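Local coordinates for Ycf54 protein (Thermosynechococcus elongatus, PDB 3HZE) that probably assists the oxidative cyclase step that builds the fifth ring of chlorophyll, at residues Y6-K11 with Q63-I68; E45-E50 with P99-A104; W41-P46 with A67-N72. One frame throughout, in Å; residues are numbered along the deposited sequence.

Contact 1. Residues Y6-K11 with Q63-I68; sequences YILASK and QPAAAI
Tyr6-Ser10 and Ala65-Ile68, parts of the inner strands 3-10 and 65-70 of a four-stranded antiparallel sheet, run antiparallel, their short axes 4.6 Å apart at closest approach and at 157° to each other. Ile7 with Ile68 and Ala9 with Ala66 are the hydrogen-bonded pairs, each closed by two reciprocal backbone bonds, of which Ala66 N to Ala9 O is the shortest at 2.8 Å. Leu8 with Ala67 and Ser10 with Ala65 are the non-hydrogen-bonded pairs that alternate with them.

Ile7, Ala9, Ala66 and Ile68 share one face. There Ile7 and Ile68 lie side by side and point the same way. Ile7 CG1 sits between its own backbone N and carbonyl carbon (chi1 52°), which directs it against Ile68 CB at 3.6 Å, and the methyls Ile7 CD1 and Ile68 CD1 meet at 3.9 Å. Helix 73-83 covers this pair through Leu79, while Leu14 of helix 13-16 rests on Ala9 and Ala66.

On the opposite face Leu8 has CG anti to its backbone N (chi1 175°), and its CD1 methyl touches Ala65 CB at 4.0 Å and Ala67 CB at 4.2 Å. Ser10 ends the pairing: its OG accepts from Phe13 N, capping the turn into helix 13-16.

Beyond the paired residues the chains stay joined, with Lys11 N bonded to Pro64 O at 3.0 Å. Pro64 follows a cis peptide, and the bent Lys11 chain crosses its ring at about a right angle, bringing Lys11 CE to Pro64 CG at 4.0 Å.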
loop_
_atom_site.group_PDB
_atom_site.type_symbol
_atom_site.label_atom_id
_atom_site.label_comp_id
_atom_site.label_asym_id
_atom_site.label_seq_id
_atom_site.Cartn_x
_atom_site.Cartn_y
_atom_site.Cartn_z
ATOM N N TYR A 6 -1.703 -5.358 2.377
ATOM C CA TYR A 6 -1.048 -4.060 2.275
ATOM C C TYR A 6 0.060 -3.821 3.278
ATOM O O TYR A 6 0.103 -4.445 4.335
ATOM C CB TYR A 6 -2.094 -2.959 2.470
ATOM C CG TYR A 6 -2.636 -2.918 3.890
ATOM C CD1 TYR A 6 -1.930 -2.286 4.913
ATOM C CD2 TYR A 6 -3.820 -3.576 4.221
ATOM C CE1 TYR A 6 -2.394 -2.318 6.239
ATOM C CE2 TYR A 6 -4.289 -3.612 5.534
ATOM C CZ TYR A 6 -3.570 -2.983 6.536
ATOM O OH TYR A 6 -4.036 -3.028 7.828
ATOM N N ILE A 7 0.965 -2.912 2.931
ATOM C CA ILE A 7 1.993 -2.497 3.864
ATOM C C ILE A 7 1.640 -1.021 4.066
ATOM O O ILE A 7 1.157 -0.358 3.144
ATOM C CB ILE A 7 3.435 -2.610 3.320
ATOM C CG1 ILE A 7 3.559 -1.901 1.974
ATOM C CG2 ILE A 7 3.854 -4.073 3.272
ATOM C CD1 ILE A 7 4.995 -1.559 1.604
ATOM N N LEU A 8 1.847 -0.516 5.272
ATOM C CA LEU A 8 1.540 0.873 5.566
ATOM C C LEU A 8 2.763 1.545 6.176
ATOM O O LEU A 8 3.414 0.970 7.034
ATOM C CB LEU A 8 0.364 0.941 6.550
ATOM C CG LEU A 8 -0.062 2.300 7.104
ATOM C CD1 LEU A 8 -0.676 3.151 5.990
ATOM C CD2 LEU A 8 -1.081 2.073 8.230
ATOM N N ALA A 9 3.086 2.752 5.722
ATOM C CA ALA A 9 4.230 3.479 6.270
ATOM C C ALA A 9 4.076 4.973 6.043
ATOM O O ALA A 9 3.272 5.410 5.210
ATOM C CB ALA A 9 5.525 2.990 5.624
ATOM N N SER A 10 4.867 5.759 6.767
ATOM C CA SER A 10 4.813 7.206 6.621
ATOM C C SER A 10 5.377 7.558 5.249
ATOM O O SER A 10 6.217 6.832 4.710
ATOM C CB SER A 10 5.652 7.880 7.714
ATOM O OG SER A 10 7.028 7.584 7.545
ATOM N N LYS A 11 4.910 8.662 4.678
ATOM C CA LYS A 11 5.402 9.085 3.380
ATOM C C LYS A 11 6.868 9.466 3.551
ATOM O O LYS A 11 7.676 9.347 2.625
ATOM C CB LYS A 11 4.593 10.282 2.863
ATOM C CG LYS A 11 3.090 10.045 2.903
ATOM C CD LYS A 11 2.370 10.561 1.661
ATOM C CE LYS A 11 2.548 12.050 1.463
ATOM N NZ LYS A 11 1.706 12.559 0.341
ATOM N N GLN A 63 1.942 10.191 10.394
ATOM C CA GLN A 63 1.228 10.808 9.280
ATOM C C GLN A 63 1.966 12.015 8.704
ATOM O O GLN A 63 2.735 12.678 9.402
ATOM C CB GLN A 63 -0.170 11.254 9.735
ATOM C CG GLN A 63 -1.245 10.162 9.758
ATOM C CD GLN A 63 -0.970 9.058 10.761
ATOM O OE1 GLN A 63 -0.576 9.324 11.897
ATOM N NE2 GLN A 63 -1.199 7.807 10.352
ATOM N N PRO A 64 1.749 12.311 7.415
ATOM C CA PRO A 64 0.869 11.589 6.494
ATOM C C PRO A 64 1.465 10.234 6.120
ATOM O O PRO A 64 2.685 10.065 6.096
ATOM C CB PRO A 64 0.783 12.529 5.301
ATOM C CG PRO A 64 2.139 13.156 5.295
ATOM C CD PRO A 64 2.330 13.489 6.751
ATOM N N ALA A 65 0.602 9.270 5.826
ATOM C CA ALA A 65 1.069 7.939 5.479
ATOM C C ALA A 65 0.623 7.517 4.091
ATOM O O ALA A 65 -0.136 8.220 3.420
ATOM C CB ALA A 65 0.570 6.941 6.504
ATOM N N ALA A 66 1.113 6.365 3.661
ATOM C CA ALA A 66 0.751 5.828 2.366
ATOM C C ALA A 66 0.744 4.312 2.473
ATOM O O ALA A 66 1.483 3.731 3.266
ATOM C CB ALA A 66 1.746 6.271 1.304
ATOM N N ALA A 67 -0.098 3.674 1.673
ATOM C CA ALA A 67 -0.165 2.232 1.681
ATOM C C ALA A 67 0.144 1.690 0.301
ATOM O O ALA A 67 -0.074 2.364 -0.702
ATOM C CB ALA A 67 -1.560 1.774 2.103
ATOM N N ILE A 68 0.695 0.485 0.258
ATOM C CA ILE A 68 0.919 -0.179 -1.018
ATOM C C ILE A 68 -0.037 -1.349 -0.852
ATOM O O ILE A 68 0.112 -2.144 0.072
ATOM C CB ILE A 68 2.358 -0.687 -1.198
ATOM C CG1 ILE A 68 3.291 0.482 -1.523
ATOM C CG2 ILE A 68 2.412 -1.678 -2.361
ATOM C CD1 ILE A 68 3.547 1.431 -0.383
#

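Contact 2. Residues E45-E50 with P99-A104; sequences EPAFLE and PLASLA
A single beta bridge, Pro46 with Ser102, joins the loop that follows edge strand 40-44 to the C-terminal tail, neither piece being a regular strand here. Two backbone bonds flank it. Leu103 N reaches Glu45 O at 2.8 Å, and Ala47 N reaches Ala101 O at 3.0 Å. The second is almost straight at hydrogen (177°), although its donor stands above the carbonyl plane of Ala101, 40° out of it.

Ala101 O has a second partner. Water 1 donates to it at 2.8 Å and to Pro99 O at 2.9 Å, and accepts from Phe48 N at 3.1 Å, so one water links three backbone groups where the 3-10 segment 48-50 starts.

The side chains add a small apolar patch. Ala47 CB meets Ala101 CB at 3.6 Å. Leu103 has CG anti to its carbonyl carbon (chi1 -57°), placing it beside Ala47 CA; beyond it the two methyls part, CD2 to Ala47 CB at 4.0 Å and CD1 to Glu50 CG, also at 4.0 Å. Glu50 meets the other segment through its aliphatic CG, while its OE1 forms a salt bridge with Lys58. Ser102 OG accepts from Ala104 N, forming an ST turn, and is also hydrogen-bonded to Pro44 O, which ties the tail to the end of the edge strand.

Below this surface patch Pro46 and Phe48 rest on Ala67 of strand 65-70, and the Phe48 ring meets those of Tyr6 in strand 3-10 and Phe91 in strand 87-92, with Phe54 edge-to-face before helix 55-60.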
loop_
_atom_site.group_PDB
_atom_site.type_symbol
_atom_site.label_atom_id
_atom_site.label_comp_id
_atom_site.label_asym_id
_atom_site.label_seq_id
_atom_site.Cartn_x
_atom_site.Cartn_y
_atom_site.Cartn_z
ATOM N N GLU A 45 -2.265 8.428 1.666
ATOM C CA GLU A 45 -3.346 8.793 2.588
ATOM C C GLU A 45 -4.571 7.911 2.332
ATOM O O GLU A 45 -5.654 8.411 1.990
ATOM C CB GLU A 45 -3.688 10.274 2.394
ATOM C CG GLU A 45 -2.486 11.184 2.619
ATOM C CD GLU A 45 -2.789 12.641 2.363
ATOM O OE1 GLU A 45 -3.686 13.195 3.034
ATOM O OE2 GLU A 45 -2.124 13.238 1.495
ATOM N N PRO A 46 -4.410 6.584 2.504
ATOM C CA PRO A 46 -5.464 5.584 2.295
ATOM C C PRO A 46 -6.718 5.812 3.133
ATOM O O PRO A 46 -6.642 6.012 4.342
ATOM C CB PRO A 46 -4.757 4.266 2.617
ATOM C CG PRO A 46 -3.755 4.661 3.634
ATOM C CD PRO A 46 -3.207 5.952 3.073
ATOM N N ALA A 47 -7.871 5.786 2.472
ATOM C CA ALA A 47 -9.144 5.999 3.152
ATOM C C ALA A 47 -9.453 4.910 4.172
ATOM O O ALA A 47 -10.018 5.192 5.227
ATOM C CB ALA A 47 -10.279 6.088 2.132
ATOM N N PHE A 48 -9.077 3.669 3.870
ATOM C CA PHE A 48 -9.369 2.572 4.789
ATOM C C PHE A 48 -8.788 2.773 6.187
ATOM O O PHE A 48 -9.381 2.357 7.181
ATOM C CB PHE A 48 -8.907 1.227 4.190
ATOM C CG PHE A 48 -7.419 0.960 4.301
ATOM C CD1 PHE A 48 -6.862 0.495 5.495
ATOM C CD2 PHE A 48 -6.580 1.142 3.199
ATOM C CE1 PHE A 48 -5.491 0.213 5.587
ATOM C CE2 PHE A 48 -5.207 0.866 3.280
ATOM C CZ PHE A 48 -4.662 0.399 4.476
ATOM N N LEU A 49 -7.635 3.425 6.261
ATOM C CA LEU A 49 -6.970 3.653 7.534
ATOM C C LEU A 49 -7.803 4.457 8.536
ATOM O O LEU A 49 -7.497 4.478 9.731
ATOM C CB LEU A 49 -5.633 4.348 7.291
ATOM C CG LEU A 49 -4.723 4.616 8.493
ATOM C CD1 LEU A 49 -4.382 3.306 9.200
ATOM C CD2 LEU A 49 -3.457 5.317 7.995
ATOM N N GLU A 50 -8.860 5.108 8.057
ATOM C CA GLU A 50 -9.719 5.912 8.929
ATOM C C GLU A 50 -10.865 5.107 9.532
ATOM O O GLU A 50 -11.559 5.586 10.425
ATOM C CB GLU A 50 -10.292 7.113 8.164
ATOM C CG GLU A 50 -9.242 8.044 7.579
ATOM C CD GLU A 50 -8.236 8.522 8.614
ATOM O OE1 GLU A 50 -8.649 9.172 9.598
ATOM O OE2 GLU A 50 -7.026 8.250 8.445
ATOM N N PRO A 99 -11.667 -0.067 -1.667
ATOM C CA PRO A 99 -10.336 -0.509 -1.239
ATOM C C PRO A 99 -9.163 0.419 -1.555
ATOM O O PRO A 99 -8.306 0.641 -0.703
ATOM C CB PRO A 99 -10.192 -1.870 -1.919
ATOM C CG PRO A 99 -11.602 -2.386 -1.913
ATOM C CD PRO A 99 -12.378 -1.159 -2.360
ATOM N N LEU A 100 -9.136 0.967 -2.766
ATOM C CA LEU A 100 -8.034 1.829 -3.186
ATOM C C LEU A 100 -8.263 3.329 -3.030
ATOM O O LEU A 100 -7.468 4.136 -3.512
ATOM C CB LEU A 100 -7.674 1.513 -4.646
ATOM C CG LEU A 100 -6.956 0.184 -4.926
ATOM C CD1 LEU A 100 -7.435 -0.886 -3.983
ATOM C CD2 LEU A 100 -7.170 -0.231 -6.371
ATOM N N ALA A 101 -9.339 3.712 -2.360
ATOM C CA ALA A 101 -9.629 5.128 -2.176
ATOM C C ALA A 101 -8.479 5.840 -1.474
ATOM O O ALA A 101 -7.942 5.340 -0.483
ATOM C CB ALA A 101 -10.914 5.301 -1.359
ATOM N N SER A 102 -8.121 7.009 -2.000
ATOM C CA SER A 102 -7.062 7.848 -1.441
ATOM C C SER A 102 -7.674 9.179 -1.023
ATOM O O SER A 102 -8.510 9.728 -1.741
ATOM C CB SER A 102 -5.969 8.110 -2.487
ATOM O OG SER A 102 -5.167 9.230 -2.127
ATOM N N LEU A 103 -7.261 9.707 0.127
ATOM C CA LEU A 103 -7.787 10.994 0.584
ATOM C C LEU A 103 -6.823 12.132 0.272
ATOM O O LEU A 103 -6.952 13.239 0.814
ATOM C CB LEU A 103 -8.063 10.953 2.085
ATOM C CG LEU A 103 -9.018 9.844 2.521
ATOM C CD1 LEU A 103 -9.171 9.863 4.033
ATOM C CD2 LEU A 103 -10.371 10.041 1.839
ATOM N N ALA A 104 -5.864 11.862 -0.610
ATOM C CA ALA A 104 -4.883 12.872 -0.999
ATOM C C ALA A 104 -5.610 14.037 -1.657
ATOM O O ALA A 104 -6.600 13.836 -2.362
ATOM C CB ALA A 104 -3.863 12.274 -1.953
HETATM O O HOH W 1 -8.410 2.992 0.914
#

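Contact 3. Residues W41-P46 with A67-N72; sequences WLVPEP and AIISTN
Trp41 lays its indole beside the Ile69-Ser70 backbone, the CE3-CZ3 side of its six-membered ring set against that peptide. CG stands anti to the carbonyl carbon (chi1 -48°), and from there the ring brings CE3 to 3.3 Å from Ile69 O and CZ3 to 4.2 Å from Ser70 CA, approaching both at a slant. An alanine here would probably open a gap beside Ile69 O and Ser70 CA where CE3 and CZ3 had lain, and take away one of the surfaces on which Leu100 of the C-terminal tail packs, while the backbone bond to Ile69 O would remain.

Next along the same face the branched side chains of Val43 and Ile69 cross obliquely, the methyl Val43 CG2 bearing on the tip atom Ile69 CD1 at 3.7 Å. Ala67, having only a methyl, makes the low spot of the row; the Pro46 ring comes down on it, CG to Ala67 CB at 3.9 Å.

Beneath these bumps lies regular antiparallel pairing between edge strand 40-44 and inner strand 65-70, with 143° between the directions of the short segments. Trp41 with Ile69 and Val43 with Ala67 are hydrogen-bonded pairs with two bonds each. Trp41 N meets Ile69 O at 2.8 Å, and Ala67 N lies 2.8 Å from Val43 O.

Leu42 and Ile68 turn to the reverse face, where their nearest side-chain atoms, Leu42 CD2 and Ile68 CD1, are 4.4 Å apart, and Phe24 of helix 21-34 touches both residues. At the end of the strand Ser70 OG accepts from Asn72 N at 3.0 Å in an ST turn, and is hydrogen-bonded to Asp39 O as well.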
loop_
_atom_site.group_PDB
_atom_site.type_symbol
_atom_site.label_atom_id
_atom_site.label_comp_id
_atom_site.label_asym_id
_atom_site.label_seq_id
_atom_site.Cartn_x
_atom_site.Cartn_y
_atom_site.Cartn_z
ATOM N N TRP A 41 -0.912 -1.490 -6.166
ATOM C CA TRP A 41 -1.138 -0.054 -6.306
ATOM C C TRP A 41 -0.633 0.803 -5.147
ATOM O O TRP A 41 -0.667 0.381 -3.984
ATOM C CB TRP A 41 -2.641 0.205 -6.430
ATOM C CG TRP A 41 -3.344 -0.668 -7.415
ATOM C CD1 TRP A 41 -3.466 -0.449 -8.749
ATOM C CD2 TRP A 41 -4.033 -1.902 -7.142
ATOM N NE1 TRP A 41 -4.189 -1.462 -9.332
ATOM C CE2 TRP A 41 -4.551 -2.366 -8.370
ATOM C CE3 TRP A 41 -4.262 -2.653 -5.982
ATOM C CZ2 TRP A 41 -5.292 -3.555 -8.473
ATOM C CZ3 TRP A 41 -4.996 -3.836 -6.081
ATOM C CH2 TRP A 41 -5.503 -4.274 -7.322
ATOM N N LEU A 42 -0.207 2.021 -5.485
ATOM C CA LEU A 42 0.275 3.007 -4.519
ATOM C C LEU A 42 -0.963 3.792 -4.077
ATOM O O LEU A 42 -1.673 4.349 -4.911
ATOM C CB LEU A 42 1.234 3.987 -5.200
ATOM C CG LEU A 42 2.427 4.602 -4.465
ATOM C CD1 LEU A 42 2.650 5.986 -5.037
ATOM C CD2 LEU A 42 2.213 4.674 -2.967
ATOM N N VAL A 43 -1.206 3.859 -2.776
ATOM C CA VAL A 43 -2.363 4.586 -2.276
ATOM C C VAL A 43 -1.964 5.534 -1.152
ATOM O O VAL A 43 -1.884 5.134 0.008
ATOM C CB VAL A 43 -3.448 3.617 -1.743
ATOM C CG1 VAL A 43 -4.710 4.400 -1.383
ATOM C CG2 VAL A 43 -3.757 2.544 -2.798
ATOM N N PRO A 44 -1.675 6.801 -1.490
ATOM C CA PRO A 44 -1.289 7.770 -0.458
ATOM C C PRO A 44 -2.502 8.125 0.394
ATOM O O PRO A 44 -3.633 8.105 -0.096
ATOM C CB PRO A 44 -0.777 8.960 -1.269
ATOM C CG PRO A 44 -1.595 8.901 -2.515
ATOM C CD PRO A 44 -1.672 7.412 -2.833
ATOM N N GLU A 45 -2.265 8.428 1.666
ATOM C CA GLU A 45 -3.346 8.793 2.588
ATOM C C GLU A 45 -4.571 7.911 2.332
ATOM O O GLU A 45 -5.654 8.411 1.990
ATOM C CB GLU A 45 -3.688 10.274 2.394
ATOM C CG GLU A 45 -2.486 11.184 2.619
ATOM C CD GLU A 45 -2.789 12.641 2.363
ATOM O OE1 GLU A 45 -3.686 13.195 3.034
ATOM O OE2 GLU A 45 -2.124 13.238 1.495
ATOM N N PRO A 46 -4.410 6.584 2.504
ATOM C CA PRO A 46 -5.464 5.584 2.295
ATOM C C PRO A 46 -6.718 5.812 3.133
ATOM O O PRO A 46 -6.642 6.012 4.342
ATOM C CB PRO A 46 -4.757 4.266 2.617
ATOM C CG PRO A 46 -3.755 4.661 3.634
ATOM C CD PRO A 46 -3.207 5.952 3.073
ATOM N N ALA A 67 -0.098 3.674 1.673
ATOM C CA ALA A 67 -0.165 2.232 1.681
ATOM C C ALA A 67 0.144 1.690 0.301
ATOM O O ALA A 67 -0.074 2.364 -0.702
ATOM C CB ALA A 67 -1.560 1.774 2.103
ATOM N N ILE A 68 0.695 0.485 0.258
ATOM C CA ILE A 68 0.919 -0.179 -1.018
ATOM C C ILE A 68 -0.037 -1.349 -0.852
ATOM O O ILE A 68 0.112 -2.144 0.072
ATOM C CB ILE A 68 2.358 -0.687 -1.198
ATOM C CG1 ILE A 68 3.291 0.482 -1.523
ATOM C CG2 ILE A 68 2.412 -1.678 -2.361
ATOM C CD1 ILE A 68 3.547 1.431 -0.383
ATOM N N ILE A 69 -1.042 -1.420 -1.717
ATOM C CA ILE A 69 -2.049 -2.465 -1.632
ATOM C C ILE A 69 -1.975 -3.403 -2.829
ATOM O O ILE A 69 -1.701 -2.967 -3.948
ATOM C CB ILE A 69 -3.452 -1.825 -1.547
ATOM C CG1 ILE A 69 -3.476 -0.815 -0.395
ATOM C CG2 ILE A 69 -4.518 -2.897 -1.330
ATOM C CD1 ILE A 69 -4.755 -0.002 -0.311
ATOM N N SER A 70 -2.218 -4.690 -2.590
ATOM C CA SER A 70 -2.169 -5.677 -3.662
ATOM C C SER A 70 -2.991 -6.918 -3.341
ATOM O O SER A 70 -3.153 -7.284 -2.177
ATOM C CB SER A 70 -0.719 -6.102 -3.925
ATOM O OG SER A 70 -0.657 -7.095 -4.944
ATOM N N THR A 71 -3.516 -7.566 -4.372
ATOM C CA THR A 71 -4.277 -8.782 -4.141
ATOM C C THR A 71 -3.324 -9.975 -4.144
ATOM O O THR A 71 -3.740 -11.119 -3.948
ATOM C CB THR A 71 -5.373 -8.974 -5.197
ATOM O OG1 THR A 71 -4.821 -8.770 -6.503
ATOM C CG2 THR A 71 -6.508 -7.982 -4.960
ATOM N N ASN A 72 -2.039 -9.696 -4.367
ATOM C CA ASN A 72 -1.001 -10.729 -4.356
ATOM C C ASN A 72 -0.321 -10.637 -2.990
ATOM O O ASN A 72 0.486 -9.736 -2.749
ATOM C CB ASN A 72 0.031 -10.465 -5.456
ATOM C CG ASN A 72 1.133 -11.518 -5.492
ATOM O OD1 ASN A 72 1.653 -11.921 -4.452
ATOM N ND2 ASN A 72 1.494 -11.963 -6.694
#

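Overall arrangement
Contacts 1 and 3 are buried and share strand 65-70, which pairs with strand 3-10 along one edge and with strand 40-44 along the other; Ala67 and Ile68 serve both. Contact 2 lies at the surface, joining the loop after strand 40-44 to the C-terminal tail. The chemistry follows: regular backbone pairing with apolar side chains on both faces in contacts 1 and 3, against an isolated bridge, a bound water and partly exposed side chains in contact 2. They are stitched together by a probable hydrogen bond from Glu45 N to Ala65 O, by Pro99 O against Ile69 CD1, and by Leu8 packing on Leu49.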